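Local structure of diheme cytochrome c (Shewanella baltica, 3U99) at residues 24-30 with 128-133; 36-41 with 61-66; 111-115 with 140-144. The protein probably transfers electrons through its two covalently bound c-type hemes. The contacts are given in a common frame with arbitrary orientation. Numbering follows the deposited sequence.

Interaction 1: residues 24-30 with 128-133. With HEC (heme c), chain B.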
loop_
_atom_site.group_PDB
_atom_site.type_symbol
_atom_site.label_atom_id
_atom_site.label_comp_id
_atom_site.label_asym_id
_atom_site.label_seq_id
_atom_site.Cartn_x
_atom_site.Cartn_y
_atom_site.Cartn_z
ATOM N N MET A 24 -5.966 0.426 2.853
ATOM C CA MET A 24 -5.932 1.654 2.019
ATOM C C MET A 24 -5.541 1.255 0.610
ATOM O O MET A 24 -4.835 0.281 0.350
ATOM C CB MET A 24 -4.852 2.611 2.560
ATOM C CG MET A 24 -3.451 2.016 2.675
ATOM S SD MET A 24 -2.207 3.343 2.746
ATOM C CE MET A 24 -2.199 3.879 1.072
ATOM N N ALA A 25 -5.964 2.113 -0.313
ATOM C CA ALA A 25 -5.617 1.931 -1.698
ATOM C C ALA A 25 -4.212 2.461 -1.944
ATOM O O ALA A 25 -3.932 3.662 -1.955
ATOM C CB ALA A 25 -6.613 2.609 -2.614
ATOM N N TYR A 26 -3.278 1.529 -2.138
ATOM C CA TYR A 26 -1.887 1.888 -2.333
ATOM C C TYR A 26 -1.676 2.628 -3.644
ATOM O O TYR A 26 -2.097 2.150 -4.689
ATOM C CB TYR A 26 -0.992 0.662 -2.342
ATOM C CG TYR A 26 -1.024 -0.083 -1.026
ATOM C CD1 TYR A 26 -0.499 0.508 0.127
ATOM C CD2 TYR A 26 -1.581 -1.331 -0.898
ATOM C CE1 TYR A 26 -0.540 -0.169 1.335
ATOM C CE2 TYR A 26 -1.614 -2.016 0.295
ATOM C CZ TYR A 26 -1.085 -1.413 1.428
ATOM O OH TYR A 26 -1.178 -2.141 2.587
ATOM N N PRO A 27 -1.070 3.798 -3.664
ATOM C CA PRO A 27 -0.767 4.455 -4.946
ATOM C C PRO A 27 -0.022 3.531 -5.886
ATOM O O PRO A 27 0.897 2.797 -5.509
ATOM C CB PRO A 27 0.103 5.643 -4.525
ATOM C CG PRO A 27 -0.446 6.002 -3.146
ATOM C CD PRO A 27 -0.750 4.665 -2.510
ATOM N N ALA A 28 -0.400 3.582 -7.146
ATOM C CA ALA A 28 0.210 2.735 -8.179
ATOM C C ALA A 28 1.695 2.940 -8.289
ATOM O O ALA A 28 2.436 2.022 -8.692
ATOM C CB ALA A 28 -0.408 3.028 -9.528
ATOM N N ASN A 29 2.215 4.142 -8.012
ATOM C CA ASN A 29 3.629 4.426 -8.198
ATOM C C ASN A 29 4.536 3.877 -7.097
ATOM O O ASN A 29 5.756 4.130 -7.137
ATOM C CB ASN A 29 3.901 5.892 -8.491
ATOM C CG ASN A 29 3.660 6.790 -7.331
ATOM O OD1 ASN A 29 3.445 6.307 -6.235
ATOM N ND2 ASN A 29 3.659 8.077 -7.659
ATOM N N LEU A 30 3.979 3.067 -6.216
ATOM C CA LEU A 30 4.792 2.401 -5.184
ATOM C C LEU A 30 5.409 1.083 -5.631
ATOM O O LEU A 30 6.285 0.576 -4.931
ATOM C CB LEU A 30 3.994 2.162 -3.892
ATOM C CG LEU A 30 3.554 3.468 -3.192
ATOM C CD1 LEU A 30 2.642 3.126 -2.034
ATOM C CD2 LEU A 30 4.743 4.262 -2.700
ATOM N N ALA A 128 -1.722 9.052 3.019
ATOM C CA ALA A 128 -1.066 8.065 2.160
ATOM C C ALA A 128 -1.870 7.784 0.882
ATOM O O ALA A 128 -1.269 7.556 -0.162
ATOM C CB ALA A 128 -0.781 6.770 2.903
ATOM N N GLU A 129 -3.186 7.744 0.972
ATOM C CA GLU A 129 -3.967 7.410 -0.197
ATOM C C GLU A 129 -3.865 8.503 -1.259
ATOM O O GLU A 129 -4.127 8.170 -2.420
ATOM C CB GLU A 129 -5.442 7.233 0.139
ATOM C CG GLU A 129 -5.801 5.863 0.624
ATOM C CD GLU A 129 -7.264 5.504 0.542
ATOM O OE1 GLU A 129 -8.137 6.388 0.554
ATOM O OE2 GLU A 129 -7.619 4.324 0.506
ATOM N N LYS A 130 -3.535 9.713 -0.925
ATOM C CA LYS A 130 -3.295 10.856 -1.811
ATOM C C LYS A 130 -1.819 10.935 -2.190
ATOM O O LYS A 130 -1.375 11.909 -2.815
ATOM C CB LYS A 130 -3.639 12.208 -1.117
ATOM C CG LYS A 130 -4.031 13.433 -1.840
ATOM C CD LYS A 130 -4.304 14.697 -1.031
ATOM C CE LYS A 130 -5.332 14.540 0.052
ATOM N NZ LYS A 130 -6.441 15.509 -0.008
ATOM N N GLY A 131 -1.042 9.883 -1.809
ATOM C CA GLY A 131 0.357 9.907 -2.149
ATOM C C GLY A 131 1.220 10.774 -1.285
ATOM O O GLY A 131 2.372 11.021 -1.669
ATOM N N ILE A 132 0.749 11.215 -0.112
ATOM C CA ILE A 132 1.558 12.075 0.725
ATOM C C ILE A 132 2.164 11.242 1.859
ATOM O O ILE A 132 1.466 10.757 2.752
ATOM C CB ILE A 132 0.697 13.223 1.268
ATOM C CG1 ILE A 132 0.195 14.124 0.152
ATOM C CG2 ILE A 132 1.492 14.056 2.243
ATOM C CD1 ILE A 132 -0.824 15.181 0.586
ATOM N N PHE A 133 3.482 11.079 1.758
ATOM C CA PHE A 133 4.233 10.325 2.766
ATOM C C PHE A 133 5.265 11.155 3.481
ATOM O O PHE A 133 6.066 10.605 4.245
ATOM C CB PHE A 133 4.922 9.101 2.092
ATOM C CG PHE A 133 3.948 8.118 1.483
ATOM C CD1 PHE A 133 3.343 7.157 2.273
ATOM C CD2 PHE A 133 3.594 8.134 0.159
ATOM C CE1 PHE A 133 2.433 6.257 1.734
ATOM C CE2 PHE A 133 2.681 7.246 -0.362
ATOM C CZ PHE A 133 2.078 6.290 0.402
HETATM FE FE HEC B . 6.475 5.502 6.089
HETATM C CHA HEC B . 8.928 7.840 5.924
HETATM C CHB HEC B . 6.286 5.435 2.719
HETATM C CHC HEC B . 4.201 2.919 6.314
HETATM C CHD HEC B . 6.452 5.822 9.456
HETATM N NA HEC B . 7.372 6.492 4.604
HETATM C C1A HEC B . 8.368 7.414 4.697
HETATM C C2A HEC B . 8.745 7.927 3.410
HETATM C C3A HEC B . 8.002 7.254 2.513
HETATM C C4A HEC B . 7.146 6.334 3.255
HETATM C CMA HEC B . 7.976 7.403 0.993
HETATM C CAA HEC B . 9.732 9.032 3.147
HETATM C CBA HEC B . 9.080 10.350 3.529
HETATM C CGA HEC B . 9.939 11.594 3.390
HETATM O O1A HEC B . 10.957 11.482 2.633
HETATM O O2A HEC B . 9.627 12.716 3.795
HETATM N NB HEC B . 5.455 4.398 4.736
HETATM C C1B HEC B . 5.527 4.504 3.349
HETATM C C2B HEC B . 4.648 3.550 2.798
HETATM C C3B HEC B . 4.117 2.843 3.799
HETATM C C4B HEC B . 4.583 3.383 5.028
HETATM C CMB HEC B . 4.441 3.447 1.270
HETATM C CAB HEC B . 3.047 1.733 3.779
HETATM C CBB HEC B . 3.417 0.558 2.769
HETATM N NC HEC B . 5.531 4.534 7.590
HETATM C C1C HEC B . 4.647 3.543 7.477
HETATM C C2C HEC B . 4.073 3.176 8.718
HETATM C C3C HEC B . 4.699 4.039 9.611
HETATM C C4C HEC B . 5.575 4.879 8.909
HETATM C CMC HEC B . 2.972 2.186 8.964
HETATM C CAC HEC B . 4.407 4.178 11.090
HETATM C CBC HEC B . 4.743 2.953 11.942
HETATM N ND HEC B . 7.513 6.585 7.431
HETATM C C1D HEC B . 7.328 6.554 8.776
HETATM C C2D HEC B . 8.287 7.419 9.408
HETATM C C3D HEC B . 9.077 7.943 8.438
HETATM C C4D HEC B . 8.517 7.420 7.172
HETATM C CMD HEC B . 8.401 7.631 10.898
HETATM C CAD HEC B . 10.228 8.906 8.643
HETATM C CBD HEC B . 11.470 8.043 9.045
HETATM C CGD HEC B . 12.626 8.848 9.627
HETATM O O1D HEC B . 12.727 9.902 8.748
HETATM O O2D HEC B . 13.630 8.091 10.046
HETATM O O HOH W 1 -4.453 5.770 -3.527
#
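A charged side chain does the main polar work between two loops that come together from points 98 residues apart. The carboxylate of E129 reaches across so that OE2 accepts a hydrogen bond from A25 N at 2.9 Å, with an almost straight N-H...O angle of 178°. A single water links the two backbones, donating to A25 O and to E129 O, each at 2.7 Å. Beside these, M24 CE makes an apolar contact with A128 CB at 3.7 Å, and P27 CG sits in van der Waals contact with A128 O at 3.5 Å and G131 CA at 4.1 Å. Both loops follow heme attachment sites of the cytochrome c type, 24-30 coming straight after C19, C22 and H23, and 128-133 shortly after C121, C124 and H125, so the contact joins the surroundings of the two hemes. G131 N bonds back to A128 O at 2.9 Å, closing a tight turn whose backbone angles at G131 would push a CB against the preceding carbonyl oxygen. Beyond the turn F133 meets P27 CG with its ring edge, while L30 CD1 packs 4.0 Å from F133 CZ. The heme of H125 is close by: its CMB lies 3.8 Å from L30 CD1, and its CBA 3.1 Å from F133 O. The CA-to-CB bond of Y26 points away from 128-133; its ring meets H23 and lies obliquely near this heme's CBB.

Interaction 2: residues 36-41 with 61-66. With HEC (heme c), chain C.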
loop_
_atom_site.group_PDB
_atom_site.type_symbol
_atom_site.label_atom_id
_atom_site.label_comp_id
_atom_site.label_asym_id
_atom_site.label_seq_id
_atom_site.Cartn_x
_atom_site.Cartn_y
_atom_site.Cartn_z
ATOM N N TRP A 36 3.190 -5.298 -9.809
ATOM C CA TRP A 36 1.722 -5.233 -9.780
ATOM C C TRP A 36 1.117 -6.446 -10.523
ATOM O O TRP A 36 0.134 -7.022 -10.032
ATOM C CB TRP A 36 1.226 -3.954 -10.410
ATOM C CG TRP A 36 1.343 -2.737 -9.527
ATOM C CD1 TRP A 36 1.966 -1.591 -9.879
ATOM C CD2 TRP A 36 0.836 -2.587 -8.208
ATOM N NE1 TRP A 36 1.880 -0.700 -8.839
ATOM C CE2 TRP A 36 1.176 -1.298 -7.810
ATOM C CE3 TRP A 36 0.113 -3.372 -7.331
ATOM C CZ2 TRP A 36 0.843 -0.767 -6.553
ATOM C CZ3 TRP A 36 -0.228 -2.868 -6.110
ATOM C CH2 TRP A 36 0.134 -1.569 -5.716
ATOM N N ARG A 37 1.668 -6.832 -11.659
ATOM C CA ARG A 37 1.102 -7.968 -12.371
ATOM C C ARG A 37 1.206 -9.249 -11.560
ATOM O O ARG A 37 0.334 -10.104 -11.632
ATOM C CB ARG A 37 1.836 -8.123 -13.704
ATOM C CG ARG A 37 1.472 -7.089 -14.756
ATOM C CD ARG A 37 1.929 -7.516 -16.148
ATOM N NE ARG A 37 3.386 -7.463 -16.263
ATOM C CZ ARG A 37 4.126 -6.462 -16.706
ATOM N NH1 ARG A 37 3.584 -5.315 -17.135
ATOM N NH2 ARG A 37 5.451 -6.551 -16.753
ATOM N N ALA A 38 2.302 -9.362 -10.766
ATOM C CA ALA A 38 2.415 -10.564 -9.944
ATOM C C ALA A 38 1.285 -10.605 -8.936
ATOM O O ALA A 38 0.793 -11.673 -8.552
ATOM C CB ALA A 38 3.792 -10.554 -9.307
ATOM N N ILE A 39 0.805 -9.470 -8.440
ATOM C CA ILE A 39 -0.317 -9.415 -7.511
ATOM C C ILE A 39 -1.628 -9.665 -8.184
ATOM O O ILE A 39 -2.442 -10.483 -7.739
ATOM C CB ILE A 39 -0.275 -8.041 -6.762
ATOM C CG1 ILE A 39 0.919 -7.986 -5.822
ATOM C CG2 ILE A 39 -1.583 -7.806 -6.026
ATOM C CD1 ILE A 39 1.225 -6.706 -5.108
ATOM N N THR A 40 -1.881 -9.022 -9.331
ATOM C CA THR A 40 -3.198 -9.118 -9.942
ATOM C C THR A 40 -3.378 -10.426 -10.712
ATOM O O THR A 40 -4.527 -10.740 -11.085
ATOM C CB THR A 40 -3.486 -7.911 -10.871
ATOM O OG1 THR A 40 -2.443 -7.818 -11.838
ATOM C CG2 THR A 40 -3.441 -6.597 -10.129
ATOM N N ALA A 41 -2.332 -11.184 -10.992
ATOM C CA ALA A 41 -2.470 -12.470 -11.695
ATOM C C ALA A 41 -3.201 -13.489 -10.860
ATOM O O ALA A 41 -3.846 -14.370 -11.457
ATOM C CB ALA A 41 -1.063 -12.964 -12.021
ATOM N N ILE A 61 -8.259 -3.058 -13.418
ATOM C CA ILE A 61 -7.355 -2.772 -12.298
ATOM C C ILE A 61 -5.905 -2.971 -12.694
ATOM O O ILE A 61 -5.049 -2.127 -12.453
ATOM C CB ILE A 61 -7.749 -3.633 -11.084
ATOM C CG1 ILE A 61 -9.104 -3.256 -10.522
ATOM C CG2 ILE A 61 -6.651 -3.542 -10.019
ATOM C CD1 ILE A 61 -9.184 -1.959 -9.927
ATOM N N GLU A 62 -5.618 -4.117 -13.324
ATOM C CA GLU A 62 -4.275 -4.419 -13.767
ATOM C C GLU A 62 -3.796 -3.365 -14.744
ATOM O O GLU A 62 -2.669 -2.881 -14.675
ATOM C CB GLU A 62 -4.228 -5.804 -14.394
ATOM C CG GLU A 62 -2.809 -6.181 -14.816
ATOM C CD GLU A 62 -2.684 -7.643 -15.185
ATOM O OE1 GLU A 62 -2.984 -8.563 -14.376
ATOM O OE2 GLU A 62 -2.197 -7.834 -16.357
ATOM N N GLU A 63 -4.671 -3.010 -15.697
ATOM C CA GLU A 63 -4.277 -2.041 -16.693
ATOM C C GLU A 63 -3.996 -0.665 -16.051
ATOM O O GLU A 63 -3.015 0.002 -16.425
ATOM C CB GLU A 63 -5.382 -1.954 -17.740
ATOM C CG GLU A 63 -5.474 -3.150 -18.670
ATOM C CD GLU A 63 -4.407 -3.016 -19.749
ATOM O OE1 GLU A 63 -3.377 -2.351 -19.512
ATOM O OE2 GLU A 63 -4.628 -3.543 -20.868
ATOM N N TYR A 64 -4.765 -0.267 -15.085
ATOM C CA TYR A 64 -4.567 0.980 -14.352
ATOM C C TYR A 64 -3.195 0.916 -13.665
ATOM O O TYR A 64 -2.398 1.845 -13.732
ATOM C CB TYR A 64 -5.743 1.188 -13.339
ATOM C CG TYR A 64 -5.342 2.380 -12.484
ATOM C CD1 TYR A 64 -5.405 3.686 -12.933
ATOM C CD2 TYR A 64 -4.861 2.191 -11.188
ATOM C CE1 TYR A 64 -5.014 4.767 -12.109
ATOM C CE2 TYR A 64 -4.421 3.230 -10.387
ATOM C CZ TYR A 64 -4.505 4.529 -10.854
ATOM O OH TYR A 64 -4.072 5.533 -10.071
ATOM N N LEU A 65 -2.922 -0.159 -12.919
ATOM C CA LEU A 65 -1.706 -0.248 -12.132
ATOM C C LEU A 65 -0.499 -0.285 -13.023
ATOM O O LEU A 65 0.495 0.351 -12.703
ATOM C CB LEU A 65 -1.799 -1.494 -11.236
ATOM C CG LEU A 65 -2.753 -1.391 -10.044
ATOM C CD1 LEU A 65 -2.963 -2.757 -9.379
ATOM C CD2 LEU A 65 -2.228 -0.428 -9.008
ATOM N N VAL A 66 -0.551 -1.057 -14.107
ATOM C CA VAL A 66 0.592 -1.132 -15.001
ATOM C C VAL A 66 0.886 0.215 -15.611
ATOM O O VAL A 66 2.038 0.653 -15.676
ATOM C CB VAL A 66 0.326 -2.220 -16.041
ATOM C CG1 VAL A 66 1.340 -2.054 -17.178
ATOM C CG2 VAL A 66 0.407 -3.612 -15.418
HETATM FE FE HEC C . -4.409 -6.274 -0.679
HETATM C CHA HEC C . -1.678 -6.634 1.228
HETATM C CHB HEC C . -2.572 -4.714 -3.078
HETATM C CHC HEC C . -7.209 -5.798 -2.493
HETATM C CHD HEC C . -6.204 -7.998 1.637
HETATM N NA HEC C . -2.475 -5.762 -0.895
HETATM C C1A HEC C . -1.476 -5.973 0.042
HETATM C C2A HEC C . -0.235 -5.380 -0.428
HETATM C C3A HEC C . -0.512 -4.827 -1.632
HETATM C C4A HEC C . -1.909 -5.114 -1.922
HETATM C CMA HEC C . 0.448 -4.112 -2.544
HETATM C CAA HEC C . 1.033 -5.433 0.327
HETATM C CBA HEC C . 1.103 -4.373 1.408
HETATM C CGA HEC C . 2.500 -4.352 2.029
HETATM O O1A HEC C . 3.444 -3.921 1.315
HETATM O O2A HEC C . 2.698 -4.774 3.185
HETATM N NB HEC C . -4.807 -5.432 -2.474
HETATM C C1B HEC C . -3.903 -4.868 -3.343
HETATM C C2B HEC C . -4.595 -4.550 -4.573
HETATM C C3B HEC C . -5.894 -4.861 -4.420
HETATM C C4B HEC C . -6.039 -5.384 -3.109
HETATM C CMB HEC C . -3.881 -3.942 -5.774
HETATM C CAB HEC C . -7.061 -4.777 -5.401
HETATM C CBB HEC C . -6.799 -5.702 -6.607
HETATM N NC HEC C . -6.342 -6.766 -0.466
HETATM C C1C HEC C . -7.363 -6.430 -1.282
HETATM C C2C HEC C . -8.627 -6.868 -0.800
HETATM C C3C HEC C . -8.337 -7.484 0.367
HETATM C C4C HEC C . -6.937 -7.472 0.559
HETATM C CMC HEC C . -9.982 -6.546 -1.449
HETATM C CAC HEC C . -9.332 -8.080 1.335
HETATM C CBC HEC C . -10.256 -9.158 0.793
HETATM N ND HEC C . -3.993 -7.186 1.046
HETATM C C1D HEC C . -4.876 -7.874 1.823
HETATM C C2D HEC C . -4.171 -8.407 3.003
HETATM C C3D HEC C . -2.889 -8.019 2.901
HETATM C C4D HEC C . -2.817 -7.222 1.694
HETATM C CMD HEC C . -4.728 -9.356 4.039
HETATM C CAD HEC C . -1.799 -8.346 3.866
HETATM C CBD HEC C . -1.619 -7.246 4.967
HETATM C CGD HEC C . -0.600 -7.731 5.994
HETATM O O1D HEC C . -0.673 -6.855 7.024
HETATM O O2D HEC C . 0.477 -8.282 5.466
HETATM O O HOH W 2 -1.053 -10.243 -13.892
HETATM O O HOH W 3 -4.780 -10.463 -14.129
#
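Two helices of the cytochrome c fold, 33-40 and 55-67, lie side by side here as an antiparallel pair, with the short segments' axes 9.8 Å apart at closest approach and their directions 166° apart. Along the second of them, I61 comes first and touches only lightly: its CG2 is 4.4 Å from T40 CG2, while the rest of the side chain leads off towards Y15 and C19 of helix 13-19. E62 provides the polar centre. Its OE1 accepts a hydrogen bond from T40 OG1 at 2.7 Å and two more from waters at 2.6 Å; one of these waters also donates to R37 O at 2.7 Å and the other to T40 O at 3.1 Å, so E62 OE1 is tied to the backbone of the facing helix at R37 and T40. A turn later, L65 makes the largest apolar contribution. Its CD2 sits over the face of the six-membered ring of W36, 3.8 Å from the centroid and 13° off the normal, a CH-pi contact, and its CD1 packs 3.9 Å from T40 CG2. The same pair lines the heme pocket: the heme's CMB is 3.9 Å from L65 CD1 and 3.8 Å from W36 CZ3, while the indole NE1 is hydrogen-bonded to A28 O. V66 finishes the contact against the aliphatic part of R37. In the given conformer R37 NE stays 5.6 Å from E62 OE2, too far for a salt bridge, whereas R37 CG rests 3.7 Å from V66 CG2.

Interaction 3: residues 111-115 with 140-144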
loop_
_atom_site.group_PDB
_atom_site.type_symbol
_atom_site.label_atom_id
_atom_site.label_comp_id
_atom_site.label_asym_id
_atom_site.label_seq_id
_atom_site.Cartn_x
_atom_site.Cartn_y
_atom_site.Cartn_z
ATOM N N ASP A 111 5.307 -3.941 17.966
ATOM C CA ASP A 111 4.879 -4.019 19.370
ATOM C C ASP A 111 3.872 -2.951 19.800
ATOM O O ASP A 111 3.570 -2.793 20.956
ATOM C CB ASP A 111 6.112 -4.004 20.311
ATOM C CG ASP A 111 7.038 -5.207 20.082
ATOM O OD1 ASP A 111 6.591 -6.279 19.594
ATOM O OD2 ASP A 111 8.225 -5.042 20.381
ATOM N N ASN A 112 3.437 -2.183 18.817
ATOM C CA ASN A 112 2.497 -1.092 19.014
ATOM C C ASN A 112 1.105 -1.550 18.556
ATOM O O ASN A 112 0.878 -1.705 17.380
ATOM C CB ASN A 112 2.931 0.116 18.238
ATOM C CG ASN A 112 1.939 1.278 18.384
ATOM O OD1 ASN A 112 0.917 1.191 19.062
ATOM N ND2 ASN A 112 2.308 2.368 17.749
ATOM N N PRO A 113 0.163 -1.831 19.417
ATOM C CA PRO A 113 -1.119 -2.384 19.030
ATOM C C PRO A 113 -1.913 -1.450 18.133
ATOM O O PRO A 113 -2.834 -1.876 17.423
ATOM C CB PRO A 113 -1.858 -2.634 20.360
ATOM C CG PRO A 113 -0.954 -2.211 21.452
ATOM C CD PRO A 113 0.328 -1.725 20.871
ATOM N N LYS A 114 -1.551 -0.167 18.170
ATOM C CA LYS A 114 -2.311 0.744 17.308
ATOM C C LYS A 114 -1.766 0.748 15.909
ATOM O O LYS A 114 -2.318 1.370 15.026
ATOM C CB LYS A 114 -2.260 2.123 17.926
ATOM C CG LYS A 114 -2.701 2.243 19.395
ATOM C CD LYS A 114 -2.498 3.703 19.814
ATOM C CE LYS A 114 -3.025 4.036 21.190
ATOM N NZ LYS A 114 -2.231 3.181 22.146
ATOM N N VAL A 115 -0.712 0.134 15.580
ATOM C CA VAL A 115 -0.024 -0.013 14.285
ATOM C C VAL A 115 0.154 -1.511 13.865
ATOM O O VAL A 115 -0.450 -1.962 12.915
ATOM C CB VAL A 115 1.359 0.713 14.344
ATOM C CG1 VAL A 115 2.162 0.508 13.113
ATOM C CG2 VAL A 115 1.140 2.206 14.619
ATOM N N ILE A 140 2.701 8.880 14.407
ATOM C CA ILE A 140 2.602 7.471 14.771
ATOM C C ILE A 140 1.637 7.301 15.933
ATOM O O ILE A 140 1.851 7.880 16.988
ATOM C CB ILE A 140 3.974 6.904 15.130
ATOM C CG1 ILE A 140 4.914 7.057 13.948
ATOM C CG2 ILE A 140 3.800 5.478 15.610
ATOM C CD1 ILE A 140 6.209 6.308 14.147
ATOM N N PRO A 141 0.543 6.579 15.752
ATOM C CA PRO A 141 -0.450 6.456 16.821
ATOM C C PRO A 141 0.217 5.892 18.065
ATOM O O PRO A 141 0.930 4.936 18.041
ATOM C CB PRO A 141 -1.465 5.455 16.282
ATOM C CG PRO A 141 -1.296 5.466 14.808
ATOM C CD PRO A 141 0.119 5.908 14.521
ATOM N N GLY A 142 -0.086 6.590 19.166
ATOM C CA GLY A 142 0.447 6.324 20.446
ATOM C C GLY A 142 1.761 6.980 20.748
ATOM O O GLY A 142 2.152 6.934 21.917
ATOM N N PHE A 143 2.439 7.583 19.784
ATOM C CA PHE A 143 3.731 8.201 19.910
ATOM C C PHE A 143 3.783 9.646 19.470
ATOM O O PHE A 143 4.642 10.399 19.963
ATOM C CB PHE A 143 4.774 7.412 19.131
ATOM C CG PHE A 143 5.079 6.054 19.808
ATOM C CD1 PHE A 143 6.149 5.902 20.670
ATOM C CD2 PHE A 143 4.276 4.961 19.587
ATOM C CE1 PHE A 143 6.378 4.684 21.278
ATOM C CE2 PHE A 143 4.492 3.741 20.201
ATOM C CZ PHE A 143 5.546 3.589 21.082
ATOM N N GLY A 144 2.931 10.095 18.587
ATOM C CA GLY A 144 2.894 11.469 18.132
ATOM C C GLY A 144 3.650 11.698 16.857
ATOM O O GLY A 144 4.154 10.813 16.147
#
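Hydrogen bonding here centres on N112. Its ND2 donates to P141 O at 2.9 Å and 170°, the one direct hydrogen bond between the loops, and donates again to M108 O. At the other end of the same amide, OD1 accepts from K114 N at 3.0 Å, which makes an Asx turn, while V115 N bonds to N112 O at 3.0 Å. The partner segment is held by its own backbone: I140 N pairs with G144 O, and I140 O receives both F143 N and G144 N at 2.9 Å, a classic beta bulge in the hairpin formed by strands 139-140 and 144-145. Apolar contacts lie alongside. V115 CG2 packs 3.8 Å from P141 CD and 4.3 Å from I140 CG2, and K114 CB lies 3.8 Å from P141 CB. V115 also touches heme c, and I140 touches C124 and W146. The fit at G142 is close: with a positive phi of 86°, a CB there would come within 3.4 Å of K114 CD. F143 offers its ring edge: N112 ND2 lies near the plane of the F143 ring, 3.6 Å from its CE2, so the amide does not stack on the ring. Since ND2 is directed at two carbonyl oxygens and OD1 at a backbone NH, the asparagine amide is fixed in one orientation, and the loops are joined by neutral groups without an ion pair.

From the N terminus, 24-30 opens the longest of the three loops, which interaction 1 closes at 128-133. Interaction 2 is nested inside it: helix 55-67 returns against helix 33-40, with segment 61-66 following 36-41 by 20 residues. The two contacts also touch, A28 O lying 2.8 Å from W36 NE1 in a probable hydrogen bond, and A28 CB packing on L65 CD2. Still within the large loop, 111-115 opens interaction 3, but its partner 140-144 comes after 128-133, so interactions 1 and 3 cross. Interactions 2 and 3 lie on opposite sides of the chain's centre, centres 31 Å apart, each beside a different heme, while interaction 1 joins the two heme regions.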